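Local coordinates for protein putative acyl-CoA dehydrogenase (Burkholderia xenovorans, PDB 5JSC) that belongs to the acyl-CoA dehydrogenase family and binds flavin-adenine dinucleotide, with a mostly beta middle domain between two helical domains, at residues Ala35-Trp40 / Ala67-Tyr72; Ala143-Glu148 / Gly173-Ile178; Ala305-Thr310 / Gln347-Ala352. One frame throughout, in Å; residues are numbered along the deposited sequence.

Contact 1: residues Ala35-Trp40 / Ala67-Tyr72; sequences AGIEAW and AGWLKY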
# COMPACT_ATOMS: atom_id res chain seq x y z
N ALA C 35 -28.57 16.59 -13.19
CA ALA C 35 -29.91 16.12 -12.87
C ALA C 35 -30.58 15.51 -14.10
O ALA C 35 -31.27 14.49 -14.00
CB ALA C 35 -30.75 17.26 -12.31
N GLY C 36 -30.36 16.12 -15.27
CA GLY C 36 -31.00 15.62 -16.47
C GLY C 36 -30.49 14.25 -16.88
O GLY C 36 -31.28 13.37 -17.24
N ILE C 37 -29.17 14.05 -16.84
CA ILE C 37 -28.66 12.74 -17.25
C ILE C 37 -29.02 11.68 -16.21
O ILE C 37 -29.30 10.53 -16.56
CB ILE C 37 -27.15 12.79 -17.57
CG1 ILE C 37 -26.68 11.45 -18.13
CG2 ILE C 37 -26.32 13.21 -16.36
CD1 ILE C 37 -27.31 11.08 -19.45
N GLU C 38 -29.06 12.05 -14.92
CA GLU C 38 -29.51 11.10 -13.91
C GLU C 38 -30.95 10.66 -14.15
O GLU C 38 -31.27 9.47 -14.06
CB GLU C 38 -29.37 11.70 -12.50
CG GLU C 38 -29.98 10.84 -11.38
CD GLU C 38 -29.34 9.46 -11.23
OE1 GLU C 38 -28.20 9.26 -11.68
OE2 GLU C 38 -29.99 8.57 -10.63
N ALA C 39 -31.84 11.62 -14.46
CA ALA C 39 -33.22 11.26 -14.76
C ALA C 39 -33.31 10.38 -16.00
O ALA C 39 -34.12 9.44 -16.04
CB ALA C 39 -34.06 12.52 -14.93
N TRP C 40 -32.50 10.67 -17.02
CA TRP C 40 -32.49 9.82 -18.21
C TRP C 40 -32.08 8.40 -17.84
O TRP C 40 -32.70 7.43 -18.29
CB TRP C 40 -31.55 10.41 -19.28
CG TRP C 40 -31.58 9.60 -20.57
CD1 TRP C 40 -32.38 9.82 -21.66
CD2 TRP C 40 -30.81 8.43 -20.88
NE1 TRP C 40 -32.15 8.87 -22.62
CE2 TRP C 40 -31.19 8.00 -22.17
CE3 TRP C 40 -29.84 7.70 -20.19
CZ2 TRP C 40 -30.63 6.88 -22.78
CZ3 TRP C 40 -29.28 6.58 -20.79
CH2 TRP C 40 -29.68 6.18 -22.08
N ALA C 67 -31.94 12.04 -27.30
CA ALA C 67 -32.14 12.80 -26.07
C ALA C 67 -31.21 14.00 -25.96
O ALA C 67 -31.34 14.78 -25.01
CB ALA C 67 -31.96 11.90 -24.85
N GLY C 68 -30.27 14.18 -26.90
CA GLY C 68 -29.38 15.32 -26.90
C GLY C 68 -28.07 15.12 -26.18
O GLY C 68 -27.26 16.06 -26.13
N TRP C 69 -27.81 13.94 -25.63
CA TRP C 69 -26.64 13.79 -24.77
C TRP C 69 -25.34 13.63 -25.54
O TRP C 69 -24.27 13.85 -24.97
CB TRP C 69 -26.83 12.62 -23.81
CG TRP C 69 -27.99 12.86 -22.88
CD1 TRP C 69 -29.11 12.08 -22.75
CD2 TRP C 69 -28.17 13.96 -21.98
NE1 TRP C 69 -29.96 12.63 -21.82
CE2 TRP C 69 -29.41 13.79 -21.33
CE3 TRP C 69 -27.39 15.08 -21.66
CZ2 TRP C 69 -29.89 14.69 -20.38
CZ3 TRP C 69 -27.87 15.98 -20.71
CH2 TRP C 69 -29.12 15.78 -20.09
N LEU C 70 -25.39 13.28 -26.83
CA LEU C 70 -24.17 13.13 -27.62
C LEU C 70 -23.65 14.46 -28.16
O LEU C 70 -22.54 14.50 -28.70
CB LEU C 70 -24.41 12.16 -28.78
CG LEU C 70 -24.90 10.77 -28.36
CD1 LEU C 70 -25.07 9.88 -29.59
CD2 LEU C 70 -23.97 10.10 -27.33
N LYS C 71 -24.41 15.54 -28.01
CA LYS C 71 -23.96 16.84 -28.49
C LYS C 71 -22.77 17.36 -27.70
O LYS C 71 -22.00 18.18 -28.22
CB LYS C 71 -25.10 17.86 -28.43
CG LYS C 71 -26.32 17.45 -29.26
CD LYS C 71 -27.44 18.50 -29.18
CE LYS C 71 -26.99 19.88 -29.63
NZ LYS C 71 -28.12 20.86 -29.62
N TYR C 72 -22.60 16.92 -26.45
CA TYR C 72 -21.55 17.49 -25.61
C TYR C 72 -20.16 17.01 -26.00
O TYR C 72 -19.18 17.70 -25.68
CB TYR C 72 -21.83 17.16 -24.13
CG TYR C 72 -23.04 17.91 -23.65
CD1 TYR C 72 -22.91 19.22 -23.19
CD2 TYR C 72 -24.31 17.35 -23.69
CE1 TYR C 72 -24.01 19.94 -22.76
CE2 TYR C 72 -25.42 18.07 -23.28
CZ TYR C 72 -25.26 19.36 -22.81
OH TYR C 72 -26.35 20.08 -22.39
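The indole nitrogen of Trp69 is the polar atom at the heart of this contact, and carbon atoms of Trp40 and Ile37 lie against it. Its NE1 lies 3.7 Å from CG of Trp40, and CB and CD1 of Trp40 are equally near. CD1 of Ile37 comes within 3.9 Å of the same Trp69 NE1. The contact joins helix 28-44 to the loop after helix 53-66, inside the all-helical N-terminal domain of the acyl-CoA dehydrogenase fold. The two indoles form a T-shaped stack, with the edge of Trp69 turned to the face of Trp40. Their five-membered rings have centroids 5.0 Å apart and planes at 74°. CD1 of Trp69 lies above the Trp40 ring, toward its rim. The two side chains run past each other in opposite directions. In Trp40, CG is anti to the backbone N (chi1 -176°), which places the ring root against Trp69.

A second grip is a CH-pi contact. CD1 of Ile37 sits 3.7 Å from the centroid of the five-membered ring of Trp69, only 1° off the ring normal. The far end of the indole reaches the helix backbone at Gly36, where no side chain intervenes. There CZ2 of Trp69 is 3.6 Å from C of Gly36, and CH2 of Trp69 is 3.7 Å from N of Ile37. Leu33, Leu64, Leu94 and Leu109, from four helices, also pack on Trp69.

Gly68, just after helix 53-66, has positive phi and forms a Schellman motif with its last turn. Just before it, Ala67 lies beside both indoles. O of Ala67 lies over the face of Trp69 opposite Ile37, toward the rim. The methyl CB of Ala67 rests 3.8 Å from NE1 of Trp40.

Contact 2: residues Ala143-Glu148 / Gly173-Ile178; sequences AFALSE and GDKTWI. With FAD (flavin-adenine dinucleotide), chain M.
This contact forms part of the FAD pocket, at the pyrimidine end of the flavin, where strand 144-145 and the loop after it meet strand 168-179. The backbone from Phe144 to Ser147 reads the flavin edge. FAD N3 donates to O of Phe144 at 2.8 Å, nearly straight at 174°. FAD O2 accepts two amides: N of Leu146 at 2.9 Å and N of Ser147 at 2.7 Å, the latter at 172°. OG of Ser147 lies beside its own backbone N (chi1 -58°) and donates to FAD N1 at 2.8 Å. CD1 of Ile178 packs on CA of Ala145 and lies 3.7 Å from FAD O2.

Residues 173-178 bond to this loop. N of Thr176 donates to O of Ser147 at 2.9 Å, from above the carbonyl plane. Lys175 crosses Glu148 obliquely. Its NZ gives a hydrogen bond to O of Leu146 at 2.9 Å. The same NZ makes a salt bridge to OE2 of Glu148 at 2.8 Å, on the anti side of the carboxylate. NZ also bonds to O of Phe190. Glu148 is fixed further by N of Thr159 and N of Leu160. A water accepts from NE1 of Trp177 and also joins O of Glu148 and FAD O2P. Gln363 of the second subunit packs on Trp177.

Lys175 probably acts as a second-shell residue, helping to position Leu146, whose N binds FAD O2. The donors at FAD N1 and O2 would be expected to draw electron density toward that edge and probably stabilise negative charge there.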
# COMPACT_ATOMS: atom_id res chain seq x y z
N ALA C 143 -15.59 5.51 -34.15
CA ALA C 143 -14.54 4.65 -33.61
C ALA C 143 -13.18 5.30 -33.84
O ALA C 143 -13.00 6.09 -34.76
CB ALA C 143 -14.59 3.26 -34.25
N PHE C 144 -12.23 4.92 -32.98
CA PHE C 144 -10.90 5.52 -32.87
C PHE C 144 -9.90 4.38 -33.00
O PHE C 144 -9.78 3.57 -32.08
CB PHE C 144 -10.79 6.24 -31.53
CG PHE C 144 -9.48 6.95 -31.27
CD1 PHE C 144 -9.26 8.22 -31.76
CD2 PHE C 144 -8.51 6.38 -30.45
CE1 PHE C 144 -8.08 8.90 -31.49
CE2 PHE C 144 -7.33 7.06 -30.16
CZ PHE C 144 -7.12 8.32 -30.69
N ALA C 145 -9.21 4.29 -34.13
CA ALA C 145 -8.38 3.12 -34.44
C ALA C 145 -6.90 3.49 -34.41
O ALA C 145 -6.31 3.90 -35.42
CB ALA C 145 -8.78 2.50 -35.79
N LEU C 146 -6.28 3.30 -33.25
CA LEU C 146 -4.89 3.66 -32.99
C LEU C 146 -4.03 2.45 -32.68
O LEU C 146 -2.98 2.26 -33.31
CB LEU C 146 -4.84 4.66 -31.82
CG LEU C 146 -3.46 5.22 -31.46
CD1 LEU C 146 -2.87 5.96 -32.65
CD2 LEU C 146 -3.55 6.13 -30.22
N SER C 147 -4.47 1.61 -31.75
CA SER C 147 -3.69 0.47 -31.27
C SER C 147 -3.57 -0.63 -32.32
O SER C 147 -4.47 -0.85 -33.14
CB SER C 147 -4.34 -0.10 -30.01
OG SER C 147 -4.42 0.89 -29.00
N GLU C 148 -2.47 -1.37 -32.25
CA GLU C 148 -2.15 -2.47 -33.14
C GLU C 148 -1.76 -3.68 -32.32
O GLU C 148 -1.37 -3.55 -31.15
CB GLU C 148 -0.99 -2.08 -34.07
CG GLU C 148 -1.31 -0.83 -34.88
CD GLU C 148 -0.23 -0.44 -35.85
OE1 GLU C 148 0.90 -0.97 -35.74
OE2 GLU C 148 -0.52 0.40 -36.72
N GLY C 173 -2.30 -3.44 -43.11
CA GLY C 173 -1.90 -3.85 -41.77
C GLY C 173 -3.12 -3.98 -40.88
O GLY C 173 -4.25 -4.05 -41.36
N ASP C 174 -2.88 -3.99 -39.57
CA ASP C 174 -3.93 -4.31 -38.61
C ASP C 174 -4.02 -3.27 -37.51
O ASP C 174 -3.01 -2.72 -37.08
CB ASP C 174 -3.70 -5.70 -37.97
CG ASP C 174 -4.13 -6.85 -38.88
OD1 ASP C 174 -3.89 -6.78 -40.09
OD2 ASP C 174 -4.72 -7.82 -38.37
N LYS C 175 -5.25 -3.01 -37.06
CA LYS C 175 -5.52 -2.33 -35.81
C LYS C 175 -6.28 -3.31 -34.93
O LYS C 175 -6.98 -4.18 -35.45
CB LYS C 175 -6.36 -1.05 -36.01
CG LYS C 175 -5.68 0.04 -36.82
CD LYS C 175 -4.40 0.50 -36.14
CE LYS C 175 -3.92 1.80 -36.75
NZ LYS C 175 -2.60 2.25 -36.19
N THR C 176 -6.16 -3.19 -33.61
CA THR C 176 -6.91 -4.12 -32.79
C THR C 176 -7.30 -3.47 -31.46
O THR C 176 -6.90 -2.34 -31.14
CB THR C 176 -6.15 -5.44 -32.59
OG1 THR C 176 -7.08 -6.44 -32.17
CG2 THR C 176 -5.02 -5.30 -31.54
N TRP C 177 -8.13 -4.20 -30.71
CA TRP C 177 -8.82 -3.69 -29.51
C TRP C 177 -9.70 -2.49 -29.85
O TRP C 177 -9.86 -1.59 -29.03
CB TRP C 177 -7.86 -3.30 -28.38
CG TRP C 177 -6.71 -4.24 -28.14
CD1 TRP C 177 -5.38 -3.97 -28.32
CD2 TRP C 177 -6.79 -5.60 -27.70
NE1 TRP C 177 -4.63 -5.09 -28.01
CE2 TRP C 177 -5.47 -6.10 -27.64
CE3 TRP C 177 -7.85 -6.44 -27.35
CZ2 TRP C 177 -5.19 -7.41 -27.25
CZ3 TRP C 177 -7.57 -7.74 -26.96
CH2 TRP C 177 -6.25 -8.21 -26.91
N ILE C 178 -10.27 -2.46 -31.05
CA ILE C 178 -10.95 -1.25 -31.52
C ILE C 178 -12.38 -1.26 -31.00
O ILE C 178 -13.20 -2.09 -31.40
CB ILE C 178 -10.91 -1.14 -33.05
CG1 ILE C 178 -9.45 -1.11 -33.53
CG2 ILE C 178 -11.66 0.12 -33.50
CD1 ILE C 178 -8.58 -0.13 -32.76
PA FAD M . 1.49 -2.94 -24.27
O1A FAD M . 1.76 -1.72 -25.07
O2A FAD M . 2.21 -4.22 -24.70
O5B FAD M . 1.82 -2.62 -22.75
C5B FAD M . 1.75 -3.67 -21.77
C4B FAD M . 1.95 -3.00 -20.43
O4B FAD M . 3.27 -2.45 -20.38
C3B FAD M . 1.06 -1.80 -20.17
O3B FAD M . -0.27 -2.15 -19.78
C2B FAD M . 1.84 -1.06 -19.08
O2B FAD M . 1.55 -1.63 -17.80
C1B FAD M . 3.30 -1.37 -19.46
N9A FAD M . 4.03 -0.27 -20.09
C8A FAD M . 3.70 0.39 -21.24
N7A FAD M . 4.59 1.27 -21.62
C5A FAD M . 5.57 1.20 -20.63
C6A FAD M . 6.79 1.87 -20.46
N6A FAD M . 7.25 2.82 -21.29
N1A FAD M . 7.54 1.55 -19.37
C2A FAD M . 7.07 0.63 -18.53
N3A FAD M . 5.94 -0.08 -18.59
C4A FAD M . 5.23 0.25 -19.68
N1 FAD M . -7.24 1.06 -28.67
C2 FAD M . -7.66 1.84 -29.71
O2 FAD M . -6.87 2.26 -30.58
N3 FAD M . -8.99 2.15 -29.83
C4 FAD M . -9.99 1.75 -28.97
O4 FAD M . -11.17 2.02 -29.22
C4X FAD M . -9.54 0.97 -27.86
N5 FAD M . -10.44 0.50 -27.04
C5X FAD M . -10.04 -0.43 -26.09
C6 FAD M . -11.00 -1.05 -25.31
C7 FAD M . -10.66 -2.06 -24.41
C7M FAD M . -11.75 -2.74 -23.62
C8 FAD M . -9.31 -2.44 -24.27
C8M FAD M . -8.90 -3.53 -23.31
C9 FAD M . -8.34 -1.80 -25.03
C9A FAD M . -8.69 -0.80 -25.94
N10 FAD M . -7.74 -0.21 -26.80
C10 FAD M . -8.14 0.66 -27.79
C1' FAD M . -6.34 -0.64 -26.73
C2' FAD M . -5.57 -0.02 -25.57
O2' FAD M . -5.35 1.37 -25.79
C3' FAD M . -4.23 -0.74 -25.41
O3' FAD M . -4.54 -2.05 -24.96
C4' FAD M . -3.28 -0.06 -24.43
O4' FAD M . -2.79 1.15 -25.01
C5' FAD M . -2.12 -0.97 -24.05
O5' FAD M . -1.46 -1.37 -25.27
P FAD M . -1.12 -2.95 -25.41
O1P FAD M . -2.33 -3.78 -25.15
O2P FAD M . -0.47 -3.18 -26.74
O3P FAD M . -0.07 -3.24 -24.26
O HOH W 1 -1.81 -4.58 -28.62

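Contact 3: residues Ala305-Thr310 / Gln347-Ala352; sequences AQMALT and QQVIDA. With SO4 (sulfate ion), chain P.
Met307 and Val349 carry this contact between two antiparallel helices of the C-terminal helical domain of the acyl-CoA dehydrogenase fold. The short segments of helix 298-325 and helix 332-356 approach to 9.4 Å between axes, and their directions differ by 153°.

Apolar packing joins the helices directly. Met307 bends at chi3 (69°), and this brings CE over to Val349, 3.9 Å from its CG1. The Met307 sulfur takes the next place along the interface, with SD 3.8 Å from CB of Ala352. One turn on, CG2 of Thr310 meets CG2 of Val349 at 3.8 Å, and the two side chains pass in opposite senses. Helix 250-286 packs beside this seam, with Met277 on Met307 and Ala273 and Ala276 on Val349.

Other subunits meet these helices by salt bridges and by packing: Asp351 pairs with Arg376 and Arg379 of the second subunit, and Trp340 of the third subunit packs on Gln306 and Leu309. A sulfate ion, probably from the crystallisation liquor, is bound by Ser313 and by His341 of the third subunit.

A polar link between the helices goes through a water. It donates to OG1 of Thr310 at 2.7 Å and to OE1 of Gln348 at 2.8 Å. The hydroxyl of Thr310 has one proton and two possible acceptors: sulfate O3 lies 2.7 Å from OG1 of Thr310, and OE1 of Gln306 lies 3.0 Å from the same OG1.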
# COMPACT_ATOMS: atom_id res chain seq x y z
N ALA C 305 -14.66 4.41 4.94
CA ALA C 305 -14.02 5.72 4.96
C ALA C 305 -13.00 5.85 3.84
O ALA C 305 -12.95 6.87 3.15
CB ALA C 305 -13.35 5.97 6.31
N GLN C 306 -12.19 4.80 3.64
CA GLN C 306 -11.17 4.85 2.59
C GLN C 306 -11.80 4.84 1.21
O GLN C 306 -11.32 5.51 0.29
CB GLN C 306 -10.18 3.69 2.75
CG GLN C 306 -9.15 3.65 1.61
CD GLN C 306 -8.22 4.86 1.57
OE1 GLN C 306 -8.25 5.68 0.63
NE2 GLN C 306 -7.37 4.98 2.58
N MET C 307 -12.90 4.09 1.05
CA MET C 307 -13.63 4.13 -0.21
C MET C 307 -14.08 5.56 -0.51
O MET C 307 -13.87 6.07 -1.62
CB MET C 307 -14.83 3.19 -0.16
CG MET C 307 -14.43 1.71 -0.08
SD MET C 307 -15.77 0.63 0.46
CE MET C 307 -16.84 0.74 -0.97
N ALA C 308 -14.65 6.22 0.49
CA ALA C 308 -15.14 7.59 0.31
C ALA C 308 -14.00 8.57 0.07
O ALA C 308 -14.14 9.51 -0.73
CB ALA C 308 -15.96 8.00 1.53
N LEU C 309 -12.88 8.39 0.78
CA LEU C 309 -11.72 9.26 0.57
C LEU C 309 -11.20 9.13 -0.86
O LEU C 309 -10.93 10.14 -1.53
CB LEU C 309 -10.63 8.89 1.58
CG LEU C 309 -9.33 9.70 1.47
CD1 LEU C 309 -9.62 11.19 1.67
CD2 LEU C 309 -8.30 9.20 2.48
N THR C 310 -11.05 7.90 -1.33
CA THR C 310 -10.59 7.68 -2.70
C THR C 310 -11.55 8.30 -3.70
O THR C 310 -11.11 8.92 -4.68
CB THR C 310 -10.42 6.18 -2.94
OG1 THR C 310 -9.32 5.72 -2.15
CG2 THR C 310 -10.13 5.89 -4.41
N GLN C 347 -10.68 0.72 -8.83
CA GLN C 347 -10.40 -0.70 -8.64
C GLN C 347 -10.43 -1.06 -7.17
O GLN C 347 -11.04 -2.06 -6.77
CB GLN C 347 -9.04 -1.05 -9.25
CG GLN C 347 -8.64 -2.53 -9.09
CD GLN C 347 -9.21 -3.41 -10.19
OE1 GLN C 347 -9.09 -3.10 -11.37
NE2 GLN C 347 -9.85 -4.52 -9.79
N GLN C 348 -9.78 -0.23 -6.34
CA GLN C 348 -9.72 -0.49 -4.91
C GLN C 348 -11.09 -0.38 -4.26
O GLN C 348 -11.43 -1.18 -3.39
CB GLN C 348 -8.75 0.48 -4.24
CG GLN C 348 -7.32 0.30 -4.70
CD GLN C 348 -6.43 1.42 -4.20
OE1 GLN C 348 -6.91 2.50 -3.86
NE2 GLN C 348 -5.13 1.15 -4.14
N VAL C 349 -11.86 0.64 -4.64
CA VAL C 349 -13.19 0.83 -4.08
C VAL C 349 -14.08 -0.35 -4.41
O VAL C 349 -14.79 -0.89 -3.55
CB VAL C 349 -13.80 2.15 -4.59
CG1 VAL C 349 -15.25 2.29 -4.13
CG2 VAL C 349 -12.96 3.32 -4.11
N ILE C 350 -14.08 -0.75 -5.68
CA ILE C 350 -14.90 -1.87 -6.14
C ILE C 350 -14.47 -3.15 -5.45
O ILE C 350 -15.31 -3.94 -4.99
CB ILE C 350 -14.81 -1.97 -7.67
CG1 ILE C 350 -15.56 -0.79 -8.30
CG2 ILE C 350 -15.35 -3.29 -8.17
CD1 ILE C 350 -15.22 -0.57 -9.77
N ASP C 351 -13.16 -3.37 -5.32
CA ASP C 351 -12.67 -4.57 -4.65
C ASP C 351 -13.14 -4.63 -3.21
O ASP C 351 -13.51 -5.70 -2.71
CB ASP C 351 -11.14 -4.60 -4.71
CG ASP C 351 -10.57 -5.86 -4.16
OD1 ASP C 351 -10.58 -6.87 -4.90
OD2 ASP C 351 -10.11 -5.84 -3.00
N ALA C 352 -13.14 -3.48 -2.52
CA ALA C 352 -13.61 -3.43 -1.15
C ALA C 352 -15.11 -3.72 -1.07
O ALA C 352 -15.56 -4.40 -0.15
CB ALA C 352 -13.30 -2.06 -0.54
S SO4 P . -6.62 8.22 -1.81
O1 SO4 P . -7.62 9.29 -1.79
O2 SO4 P . -5.36 8.74 -2.35
O3 SO4 P . -7.09 7.13 -2.67
O4 SO4 P . -6.39 7.77 -0.44
O HOH W 2 -8.96 3.04 -1.96

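Overall arrangement
The three contacts follow one another along the chain, in the N-terminal, middle and C-terminal domains in turn. Contacts 1 and 2 have centres 29 Å apart and nearest atoms about 11 Å apart. Contact 3 lies 27 Å from contact 1 and 33 Å from contact 2, centre to centre, and about 16 Å from each at the nearest atoms. Contact 2 lines the FAD pocket. In contact 3 the side chain of Ala352 is about 9 Å from a bound FAD. Helix 332-356 also carries Gln355, and Gln355 O of the second subunit bonds the FAD of contact 2. Contacts 2 and 3 reach other subunits; no other chain of the assembly touches contact 1.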